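Local coordinates for putative NADH-depentdent flavin oxidoreductase (Cupriavidus metallidurans, PDB 5OCS) that acts as an ene-reductase of the Old Yellow Enzyme family, an FMN-dependent flavoprotein that probably draws its reducing equivalents from a nicotinamide nucleotide, at the interface of chains A and B. Residues are numbered along the deposited sequence; one frame, centred on the assembly and turned at random. Chains: chain A/B, Putative NADH-depentdent flavin oxidoreductase.

Three patches of one two-fold symmetric interface between copies of an Old Yellow Enzyme are described. The C-alpha centres of contacts 1 and 2 lie about 15 Å apart, those of contacts 2 and 3 about 10 Å, and those of contacts 1 and 3 about 20 Å. Contacts 1 and 2 overlap as symmetry counterparts: B:Gln26, B:Trp37, B:Ile40, A:Leu47 and A:Tyr351 of contact 1 recur in contact 2 with the chains exchanged. B:Arg332 belongs to both contacts 2 and 3. In all three patches a C-terminal segment of one chain takes part, which suits a dimer, although the structure alone does not prove one in solution.

Contact 1: the interface of chains A and B. Residues chain A 47, 92, 348, 350-351; chain B 26, 28, 37, 40.
B:Trp37, with helical backbone near the start of helix 36-46, faces A:Gln350, whose backbone is also helical in the 3-10 helix 349-354. With CG trans to its own backbone N (chi1 178°), the indole reaches across into chain A, burying 115 Å² of the residue. The A:Gln350 amide lies nearly parallel to it, the planes 8° apart, and its CD sits 3.7 Å from the centroid of the indole six-membered ring. The chain of A:Gln350 bends at chi2 to lay the amide flat, and NE2 then donates to the B:Ser28 hydroxyl OG at 2.9 Å, a nearly straight bond in the amide plane. B:Ser28 OG in turn donates to B:Gln26 O at 2.7 Å. The indole's rotation is fixed from its own chain, since NE1 donates to a lone pair of B:Gln26 OE1 at 2.8 Å. At the benzo rim, A:Leu47 CD1 meets CZ3 of B:Trp37 at 3.4 Å. CE3 of B:Trp37 points at a face of the A:His92 imidazole, 3.5 Å from ND1, and the rings of A:Tyr351 and B:Trp37 meet edge-to-face. In the fold, the start of helix 36-46 of chain B lies against the end of helix 76-92, the loop just after helix 36-46, and the 3-10 helix 349-354 of chain A.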
ATOM      1  N   LEU A  47      -1.229   1.901  -7.318  1.00 10.96           N
ATOM      2  CA  LEU A  47      -0.073   1.094  -7.699  1.00 11.89           C
ATOM      3  C   LEU A  47      -0.356  -0.386  -7.887  1.00 10.68           C
ATOM      4  O   LEU A  47       0.567  -1.192  -8.068  1.00 10.74           O
ATOM      5  CB  LEU A  47       1.025   1.312  -6.643  1.00 13.44           C
ATOM      6  CG  LEU A  47       1.490   2.795  -6.662  1.00 14.22           C
ATOM      7  CD1 LEU A  47       2.437   3.098  -5.505  1.00 16.12           C
ATOM      8  CD2 LEU A  47       2.129   3.255  -7.951  1.00 15.08           C
ATOM      9  N   HIS A  92       3.738   8.612  -9.533  1.00  9.54           N
ATOM     10  CA  HIS A  92       4.118   7.195  -9.413  1.00 11.07           C
ATOM     11  C   HIS A  92       3.328   6.198 -10.241  1.00 11.66           C
ATOM     12  O   HIS A  92       3.826   5.108 -10.462  1.00 13.07           O
ATOM     13  CB  HIS A  92       4.080   6.788  -7.945  1.00 11.17           C
ATOM     14  CG  HIS A  92       5.073   7.533  -7.139  1.00 10.99           C
ATOM     15  ND1 HIS A  92       6.426   7.361  -7.333  1.00 11.17           N
ATOM     16  CD2 HIS A  92       4.936   8.503  -6.214  1.00 11.36           C
ATOM     17  CE1 HIS A  92       7.075   8.198  -6.543  1.00 11.47           C
ATOM     18  NE2 HIS A  92       6.189   8.897  -5.852  1.00 11.39           N
ATOM     19  N   PRO A 348       5.095  -0.407 -10.058  1.00 10.10           N
ATOM     20  CA  PRO A 348       6.141   0.584  -9.874  1.00  9.68           C
ATOM     21  C   PRO A 348       7.507  -0.089  -9.862  1.00  9.51           C
ATOM     22  O   PRO A 348       7.657  -1.174  -9.266  1.00  9.80           O
ATOM     23  CB  PRO A 348       5.817   1.175  -8.501  1.00 10.08           C
ATOM     24  CG  PRO A 348       5.003   0.180  -7.811  1.00  9.85           C
ATOM     25  CD  PRO A 348       4.258  -0.553  -8.867  1.00 10.12           C
ATOM     26  N   GLN A 350      10.022   0.407  -8.129  1.00  8.42           N
ATOM     27  CA  GLN A 350      10.522   0.119  -6.770  1.00  8.58           C
ATOM     28  C   GLN A 350      10.206  -1.312  -6.297  1.00  8.95           C
ATOM     29  O   GLN A 350      10.855  -1.839  -5.368  1.00  9.09           O
ATOM     30  CB  GLN A 350       9.961   1.077  -5.729  1.00  8.53           C
ATOM     31  CG  GLN A 350      10.352   2.538  -5.847  1.00  9.28           C
ATOM     32  CD  GLN A 350       9.519   3.371  -6.845  1.00  9.75           C
ATOM     33  OE1 GLN A 350       8.758   2.848  -7.684  1.00  9.68           O
ATOM     34  NE2 GLN A 350       9.740   4.681  -6.821  1.00 10.93           N
ATOM     35  N   TYR A 351       9.184  -1.936  -6.918  1.00  8.81           N
ATOM     36  CA  TYR A 351       8.718  -3.251  -6.534  1.00  8.98           C
ATOM     37  C   TYR A 351       8.967  -4.325  -7.581  1.00  9.68           C
ATOM     38  O   TYR A 351       8.549  -5.472  -7.404  1.00  9.43           O
ATOM     39  CB  TYR A 351       7.221  -3.183  -6.249  1.00  9.00           C
ATOM     40  CG  TYR A 351       6.780  -2.371  -5.072  1.00  8.49           C
ATOM     41  CD1 TYR A 351       7.660  -1.941  -4.091  1.00  8.39           C
ATOM     42  CD2 TYR A 351       5.437  -2.019  -4.952  1.00  8.83           C
ATOM     43  CE1 TYR A 351       7.223  -1.228  -2.994  1.00  8.94           C
ATOM     44  CE2 TYR A 351       4.968  -1.283  -3.877  1.00  8.51           C
ATOM     45  CZ  TYR A 351       5.866  -0.904  -2.884  1.00  8.65           C
ATOM     46  OH  TYR A 351       5.388  -0.184  -1.808  1.00  8.83           O
TER
ATOM     47  N   GLN B  26      14.313   1.675  -1.414  1.00  8.24           N
ATOM     48  CA  GLN B  26      13.363   2.139  -2.411  1.00  8.01           C
ATOM     49  C   GLN B  26      13.964   3.046  -3.464  1.00  7.77           C
ATOM     50  O   GLN B  26      13.326   3.323  -4.485  1.00  7.51           O
ATOM     51  CB  GLN B  26      12.223   2.871  -1.689  1.00  7.77           C
ATOM     52  CG  GLN B  26      11.521   2.026  -0.641  1.00  8.20           C
ATOM     53  CD  GLN B  26      10.864   0.811  -1.308  1.00  7.99           C
ATOM     54  OE1 GLN B  26       9.971   0.982  -2.123  1.00  8.16           O
ATOM     55  NE2 GLN B  26      11.411  -0.374  -1.085  1.00  8.00           N
ATOM     56  N   SER B  28      14.181   6.115  -3.739  1.00  8.15           N
ATOM     57  CA  SER B  28      13.164   7.103  -4.025  1.00  8.43           C
ATOM     58  C   SER B  28      13.255   8.356  -3.179  1.00  8.55           C
ATOM     59  O   SER B  28      12.273   9.083  -3.100  1.00  9.11           O
ATOM     60  CB  SER B  28      11.798   6.430  -3.871  1.00  8.81           C
ATOM     61  OG  SER B  28      11.681   5.432  -4.868  1.00  9.06           O
ATOM     62  N   TRP B  37       6.706   8.891  -1.881  1.00  9.76           N
ATOM     63  CA  TRP B  37       6.829   7.453  -2.056  1.00  9.26           C
ATOM     64  C   TRP B  37       6.929   6.783  -0.706  1.00  8.65           C
ATOM     65  O   TRP B  37       6.282   5.791  -0.459  1.00  7.95           O
ATOM     66  CB  TRP B  37       8.054   7.075  -2.904  1.00  9.52           C
ATOM     67  CG  TRP B  37       8.148   5.583  -3.007  1.00  9.85           C
ATOM     68  CD1 TRP B  37       8.925   4.776  -2.288  1.00  9.42           C
ATOM     69  CD2 TRP B  37       7.322   4.735  -3.815  1.00 10.06           C
ATOM     70  NE1 TRP B  37       8.681   3.465  -2.600  1.00 10.04           N
ATOM     71  CE2 TRP B  37       7.700   3.412  -3.544  1.00 10.00           C
ATOM     72  CE3 TRP B  37       6.328   4.968  -4.761  1.00 11.26           C
ATOM     73  CZ2 TRP B  37       7.103   2.325  -4.156  1.00 10.46           C
ATOM     74  CZ3 TRP B  37       5.764   3.898  -5.385  1.00 10.99           C
ATOM     75  CH2 TRP B  37       6.125   2.595  -5.068  1.00 10.61           C
ATOM     76  N   ILE B  40       3.644   6.448   1.169  1.00  8.54           N
ATOM     77  CA  ILE B  40       2.800   5.377   0.553  1.00  8.24           C
ATOM     78  C   ILE B  40       3.345   3.971   0.913  1.00  8.02           C
ATOM     79  O   ILE B  40       2.638   3.074   1.329  1.00  7.63           O
ATOM     80  CB  ILE B  40       2.681   5.566  -0.963  1.00  8.72           C
ATOM     81  CG1 ILE B  40       1.936   6.875  -1.261  1.00  9.50           C
ATOM     82  CG2 ILE B  40       1.893   4.436  -1.578  1.00  8.65           C
ATOM     83  CD1 ILE B  40       1.980   7.344  -2.714  1.00 10.09           C
TER

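Contact 2: the interface of chains A and B. Residues chain A 26, 37, 40-41, 44; chain B 47, 332, 351.
A:His41 approaches the phenol of B:Tyr351 at its edge, where helix 36-46 of one subunit of this FMN-dependent Old Yellow Enzyme, a TIM-barrel family, meets the C-terminal region of the other. ND1 of A:His41 and the hydroxyl OH of B:Tyr351 are 2.8 Å apart, each within the other's ring plane, in a nearly straight hydrogen bond whose direction is not settled. A chi1 of 173° turns the imidazole of A:His41 toward the phenol. A:Gln26 positions the indole of A:Trp37 by a hydrogen bond and lies against the imidazole by a face contact, its OE1 over the ring centre. The amide plane of A:Gln44 stands almost perpendicular to the guanidinium of B:Arg332, with 83° between them. The grip is end-on: OE1 of A:Gln44 accepts from NH1 of B:Arg332 at 2.8 Å and from NH2 at 3.0 Å, both bonds tilted from the carbonyl plane. Within its own helix, A:Gln44 NE2 donates to A:Ile40 O at 3.1 Å, which holds the amide's orientation. A face of the guanidinium rests against the rim of the B:Tyr351 ring, near CD2. As two-fold counterparts of pairs in contact 1, B:Tyr351 turns a face to the indole rim of A:Trp37, and B:Leu47 CD1 packs beside the indole.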
ATOM      1  N   GLN A  26     -13.943   5.400   3.119  1.00  9.37           N
ATOM      2  CA  GLN A  26     -12.915   5.225   4.090  1.00  9.31           C
ATOM      3  C   GLN A  26     -13.254   5.907   5.424  1.00 10.20           C
ATOM      4  O   GLN A  26     -12.587   5.615   6.414  1.00 10.01           O
ATOM      5  CB  GLN A  26     -11.565   5.777   3.560  1.00  9.14           C
ATOM      6  CG  GLN A  26     -11.071   5.084   2.317  1.00  9.44           C
ATOM      7  CD  GLN A  26     -10.834   3.625   2.595  1.00  9.76           C
ATOM      8  OE1 GLN A  26      -9.945   3.274   3.394  1.00 10.84           O
ATOM      9  NE2 GLN A  26     -11.649   2.764   2.013  1.00  9.61           N
ATOM     10  N   TRP A  37      -4.259   9.283   5.625  1.00 11.04           N
ATOM     11  CA  TRP A  37      -4.816   7.971   5.280  1.00 10.25           C
ATOM     12  C   TRP A  37      -5.056   7.863   3.775  1.00 10.14           C
ATOM     13  O   TRP A  37      -4.766   6.818   3.171  1.00  9.94           O
ATOM     14  CB  TRP A  37      -6.136   7.714   6.008  1.00 10.10           C
ATOM     15  CG  TRP A  37      -6.744   6.413   5.564  1.00  9.79           C
ATOM     16  CD1 TRP A  37      -7.778   6.244   4.696  1.00  9.89           C
ATOM     17  CD2 TRP A  37      -6.244   5.118   5.844  1.00  9.59           C
ATOM     18  NE1 TRP A  37      -7.989   4.920   4.473  1.00  9.79           N
ATOM     19  CE2 TRP A  37      -7.054   4.201   5.161  1.00  9.71           C
ATOM     20  CE3 TRP A  37      -5.206   4.636   6.631  1.00  9.69           C
ATOM     21  CZ2 TRP A  37      -6.862   2.853   5.249  1.00  9.75           C
ATOM     22  CZ3 TRP A  37      -5.037   3.272   6.734  1.00  9.61           C
ATOM     23  CH2 TRP A  37      -5.848   2.399   6.043  1.00  9.75           C
ATOM     24  N   ILE A  40      -1.917   7.166   1.796  1.00  9.68           N
ATOM     25  CA  ILE A  40      -1.483   5.754   1.953  1.00  9.88           C
ATOM     26  C   ILE A  40      -2.411   4.781   1.209  1.00  9.31           C
ATOM     27  O   ILE A  40      -1.968   3.902   0.429  1.00  8.32           O
ATOM     28  CB  ILE A  40      -1.458   5.371   3.459  1.00 10.47           C
ATOM     29  CG1 ILE A  40      -0.440   6.266   4.188  1.00 10.93           C
ATOM     30  CG2 ILE A  40      -1.137   3.886   3.615  1.00 10.70           C
ATOM     31  CD1 ILE A  40      -0.418   6.210   5.711  1.00 10.97           C
ATOM     32  N   HIS A  41      -3.700   4.999   1.361  1.00  8.71           N
ATOM     33  CA  HIS A  41      -4.712   4.115   0.757  1.00  8.53           C
ATOM     34  C   HIS A  41      -4.841   4.244  -0.735  1.00  8.66           C
ATOM     35  O   HIS A  41      -4.756   3.243  -1.477  1.00  8.63           O
ATOM     36  CB  HIS A  41      -6.046   4.389   1.447  1.00  9.14           C
ATOM     37  CG  HIS A  41      -7.199   3.675   0.831  1.00  9.31           C
ATOM     38  ND1 HIS A  41      -7.333   2.306   0.866  1.00  9.86           N
ATOM     39  CD2 HIS A  41      -8.245   4.145   0.118  1.00 10.22           C
ATOM     40  CE1 HIS A  41      -8.442   1.969   0.239  1.00  9.91           C
ATOM     41  NE2 HIS A  41      -8.994   3.061  -0.251  1.00 10.03           N
ATOM     42  N   GLN A  44      -1.649   3.070  -2.508  1.00 11.44           N
ATOM     43  CA  GLN A  44      -1.677   1.595  -2.737  1.00 12.03           C
ATOM     44  C   GLN A  44      -2.571   1.229  -3.881  1.00 12.05           C
ATOM     45  O   GLN A  44      -2.203   0.434  -4.740  1.00 11.70           O
ATOM     46  CB  GLN A  44      -2.284   0.799  -1.561  1.00 13.26           C
ATOM     47  CG  GLN A  44      -1.428   0.740  -0.371  1.00 14.16           C
ATOM     48  CD  GLN A  44      -2.240   0.227   0.803  1.00 14.04           C
ATOM     49  OE1 GLN A  44      -2.549  -0.974   0.884  1.00 11.99           O
ATOM     50  NE2 GLN A  44      -2.618   1.130   1.693  1.00 13.43           N
TER
ATOM     51  N   LEU B  47       0.609  -1.245   7.905  1.00  8.67           N
ATOM     52  CA  LEU B  47      -0.747  -1.785   8.019  1.00  9.10           C
ATOM     53  C   LEU B  47      -0.769  -3.294   7.987  1.00  9.21           C
ATOM     54  O   LEU B  47      -1.825  -3.901   8.158  1.00  9.81           O
ATOM     55  CB  LEU B  47      -1.623  -1.232   6.883  1.00  9.75           C
ATOM     56  CG  LEU B  47      -1.624   0.282   6.715  1.00  9.94           C
ATOM     57  CD1 LEU B  47      -2.545   0.669   5.594  1.00 10.88           C
ATOM     58  CD2 LEU B  47      -1.933   1.039   7.990  1.00 10.10           C
ATOM     59  N   ARG B 332      -0.091  -7.673   2.732  1.00  7.97           N
ATOM     60  CA  ARG B 332      -0.941  -8.213   3.752  1.00  8.28           C
ATOM     61  C   ARG B 332      -0.447  -9.594   4.174  1.00  8.21           C
ATOM     62  O   ARG B 332      -1.184 -10.366   4.789  1.00  8.62           O
ATOM     63  CB  ARG B 332      -2.398  -8.307   3.284  1.00  8.40           C
ATOM     64  CG  ARG B 332      -2.955  -7.059   2.618  1.00  8.52           C
ATOM     65  CD  ARG B 332      -3.134  -5.875   3.549  1.00  8.87           C
ATOM     66  NE  ARG B 332      -4.018  -4.907   2.911  1.00  8.85           N
ATOM     67  CZ  ARG B 332      -3.702  -3.681   2.488  1.00  9.36           C
ATOM     68  NH1 ARG B 332      -2.502  -3.135   2.714  1.00  8.88           N
ATOM     69  NH2 ARG B 332      -4.618  -2.962   1.876  1.00  9.78           N
ATOM     70  N   TYR B 351      -9.946  -1.081   7.141  1.00 11.20           N
ATOM     71  CA  TYR B 351      -9.882  -2.362   6.468  1.00 12.22           C
ATOM     72  C   TYR B 351     -10.483  -3.504   7.281  1.00 13.83           C
ATOM     73  O   TYR B 351     -10.423  -4.644   6.840  1.00 15.97           O
ATOM     74  CB  TYR B 351      -8.406  -2.691   6.153  1.00 11.79           C
ATOM     75  CG  TYR B 351      -7.718  -1.769   5.184  1.00 11.32           C
ATOM     76  CD1 TYR B 351      -8.428  -0.952   4.291  1.00 11.17           C
ATOM     77  CD2 TYR B 351      -6.330  -1.769   5.085  1.00 10.94           C
ATOM     78  CE1 TYR B 351      -7.773  -0.151   3.385  1.00 10.84           C
ATOM     79  CE2 TYR B 351      -5.675  -0.944   4.186  1.00 11.16           C
ATOM     80  CZ  TYR B 351      -6.409  -0.149   3.330  1.00 11.24           C
ATOM     81  OH  TYR B 351      -5.779   0.642   2.431  1.00 10.80           O
TER

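Contact 3: the interface of chains A and B. Residues chain A 328-329, 331; chain B 332, 335-336, 354, 356.
The backbone carbonyl oxygen of A:Leu328 is gripped side-on by two nitrogens of the B:Arg332 guanidinium, in whose plane it lies. NE donates to A:Leu328 O at 2.9 Å, nearly along the C=O axis (169° at the oxygen), and NH2 donates to this oxygen at 3.0 Å on a lone pair in the carbonyl plane. Since NH2 also donates to A:Gln44 OE1, which NH1 reaches too, one guanidinium joins a backbone carbonyl and a side-chain amide of chain A. A:Pro331 CD lies over one guanidinium face, 3.7 Å from CZ of B:Arg332, and the arginine's CD packs against a face of B:Trp335, so the arginine is braced from both chains. One residue along, A:Tyr329 O accepts from B:His336 NE2 at 2.8 Å, tilted 20° from the carbonyl plane.

A chi1 of -165° swings the phenol of A:Tyr329 away from its backbone N and in between B:His336, whose imidazole edge points at one face, and B:Pro356, whose CD sits over the other, 3.8 Å from the ring centroid. The indole of B:Trp335 turns its edge to A:Tyr329, with CD1 in the indole plane, 3.7 Å from CE3. Beside the tyrosine, one residue back, A:Leu328 CB packs on B:Ser354 CB at 3.5 Å. The site joins the end of helix 325-329 of one chain to the start of helix 333-341, the end of the 3-10 helix 349-354 (B:Ser354) and the segment just after it (B:Pro356) of the other.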
ATOM      1  N   LEU A 328      -8.994  -4.684  -0.836  1.00 10.36           N
ATOM      2  CA  LEU A 328      -8.543  -4.246   0.491  1.00  9.86           C
ATOM      3  C   LEU A 328      -7.716  -5.351   1.145  1.00  9.61           C
ATOM      4  O   LEU A 328      -6.673  -5.096   1.758  1.00  9.68           O
ATOM      5  CB  LEU A 328      -9.703  -3.874   1.388  1.00 10.92           C
ATOM      6  CG  LEU A 328     -10.641  -2.777   0.892  1.00 11.31           C
ATOM      7  CD1 LEU A 328     -11.818  -2.631   1.828  1.00 12.54           C
ATOM      8  CD2 LEU A 328      -9.906  -1.460   0.603  1.00 11.88           C
ATOM      9  N   TYR A 329      -8.159  -6.582   0.966  1.00  9.21           N
ATOM     10  CA  TYR A 329      -7.520  -7.758   1.575  1.00  9.14           C
ATOM     11  C   TYR A 329      -6.320  -8.198   0.764  1.00  9.25           C
ATOM     12  O   TYR A 329      -5.471  -8.980   1.260  1.00  9.71           O
ATOM     13  CB  TYR A 329      -8.558  -8.890   1.635  1.00 10.05           C
ATOM     14  CG  TYR A 329      -8.208 -10.038   2.538  1.00 10.31           C
ATOM     15  CD1 TYR A 329      -8.085  -9.853   3.911  1.00 11.31           C
ATOM     16  CD2 TYR A 329      -8.032 -11.354   2.041  1.00 11.06           C
ATOM     17  CE1 TYR A 329      -7.752 -10.892   4.750  1.00 11.44           C
ATOM     18  CE2 TYR A 329      -7.728 -12.409   2.893  1.00 11.31           C
ATOM     19  CZ  TYR A 329      -7.610 -12.159   4.264  1.00 12.12           C
ATOM     20  OH  TYR A 329      -7.279 -13.128   5.185  1.00 13.05           O
ATOM     21  N   PRO A 331      -4.199  -5.718  -1.962  1.00  8.78           N
ATOM     22  CA  PRO A 331      -4.034  -4.573  -2.844  1.00  9.24           C
ATOM     23  C   PRO A 331      -3.179  -4.847  -4.052  1.00  8.40           C
ATOM     24  O   PRO A 331      -3.112  -4.007  -4.923  1.00  8.73           O
ATOM     25  CB  PRO A 331      -3.337  -3.532  -1.946  1.00  9.37           C
ATOM     26  CG  PRO A 331      -2.635  -4.370  -0.974  1.00  9.05           C
ATOM     27  CD  PRO A 331      -3.551  -5.502  -0.674  1.00  9.10           C
TER
ATOM     28  N   ARG B 332      -0.091  -7.673   2.732  1.00  7.97           N
ATOM     29  CA  ARG B 332      -0.941  -8.213   3.752  1.00  8.28           C
ATOM     30  C   ARG B 332      -0.447  -9.594   4.174  1.00  8.21           C
ATOM     31  O   ARG B 332      -1.184 -10.366   4.789  1.00  8.62           O
ATOM     32  CB  ARG B 332      -2.398  -8.307   3.284  1.00  8.40           C
ATOM     33  CG  ARG B 332      -2.955  -7.059   2.618  1.00  8.52           C
ATOM     34  CD  ARG B 332      -3.134  -5.875   3.549  1.00  8.87           C
ATOM     35  NE  ARG B 332      -4.018  -4.907   2.911  1.00  8.85           N
ATOM     36  CZ  ARG B 332      -3.702  -3.681   2.488  1.00  9.36           C
ATOM     37  NH1 ARG B 332      -2.502  -3.135   2.714  1.00  8.88           N
ATOM     38  NH2 ARG B 332      -4.618  -2.962   1.876  1.00  9.78           N
ATOM     39  N   TRP B 335      -1.407 -10.777   7.728  1.00  9.10           N
ATOM     40  CA  TRP B 335      -2.846 -11.091   7.796  1.00  9.51           C
ATOM     41  C   TRP B 335      -3.086 -12.486   7.219  1.00  9.45           C
ATOM     42  O   TRP B 335      -3.870 -13.286   7.765  1.00 10.45           O
ATOM     43  CB  TRP B 335      -3.674 -10.139   6.926  1.00 10.03           C
ATOM     44  CG  TRP B 335      -3.673  -8.648   7.204  1.00 10.30           C
ATOM     45  CD1 TRP B 335      -2.865  -7.939   8.032  1.00 11.33           C
ATOM     46  CD2 TRP B 335      -4.528  -7.702   6.567  1.00 10.39           C
ATOM     47  NE1 TRP B 335      -3.193  -6.594   7.974  1.00 11.23           N
ATOM     48  CE2 TRP B 335      -4.201  -6.429   7.063  1.00 10.82           C
ATOM     49  CE3 TRP B 335      -5.538  -7.811   5.622  1.00 10.48           C
ATOM     50  CZ2 TRP B 335      -4.856  -5.291   6.646  1.00 11.02           C
ATOM     51  CZ3 TRP B 335      -6.193  -6.685   5.214  1.00 10.80           C
ATOM     52  CH2 TRP B 335      -5.858  -5.436   5.746  1.00 11.30           C
ATOM     53  N   HIS B 336      -2.509 -12.731   6.049  1.00  9.22           N
ATOM     54  CA  HIS B 336      -2.785 -13.978   5.327  1.00  9.97           C
ATOM     55  C   HIS B 336      -2.199 -15.184   6.045  1.00 10.09           C
ATOM     56  O   HIS B 336      -2.844 -16.246   6.107  1.00 11.46           O
ATOM     57  CB  HIS B 336      -2.308 -13.885   3.856  1.00  9.90           C
ATOM     58  CG  HIS B 336      -3.019 -12.835   3.089  1.00  9.87           C
ATOM     59  ND1 HIS B 336      -2.432 -12.137   2.057  1.00 10.27           N
ATOM     60  CD2 HIS B 336      -4.254 -12.316   3.244  1.00 10.62           C
ATOM     61  CE1 HIS B 336      -3.293 -11.257   1.582  1.00 10.21           C
ATOM     62  NE2 HIS B 336      -4.412 -11.340   2.289  1.00 10.64           N
ATOM     63  N   SER B 354     -12.746  -6.104   5.540  1.00 19.83           N
ATOM     64  CA  SER B 354     -12.155  -6.700   4.343  1.00 17.56           C
ATOM     65  C   SER B 354     -11.905  -8.206   4.320  1.00 18.07           C
ATOM     66  O   SER B 354     -11.764  -8.746   3.228  1.00 19.86           O
ATOM     67  CB  SER B 354     -10.857  -5.989   3.962  1.00 16.06           C
ATOM     68  OG  SER B 354      -9.767  -6.293   4.808  1.00 14.90           O
ATOM     69  N   PRO B 356     -12.457 -12.275   4.464  1.00 20.64           N
ATOM     70  CA  PRO B 356     -13.579 -13.143   4.269  1.00 19.88           C
ATOM     71  C   PRO B 356     -14.330 -13.507   5.554  1.00 19.43           C
ATOM     72  O   PRO B 356     -13.774 -13.524   6.657  1.00 17.34           O
ATOM     73  CB  PRO B 356     -12.952 -14.378   3.634  1.00 19.88           C
ATOM     74  CG  PRO B 356     -11.770 -13.840   2.891  1.00 21.14           C
ATOM     75  CD  PRO B 356     -11.230 -12.826   3.835  1.00 18.94           C
TER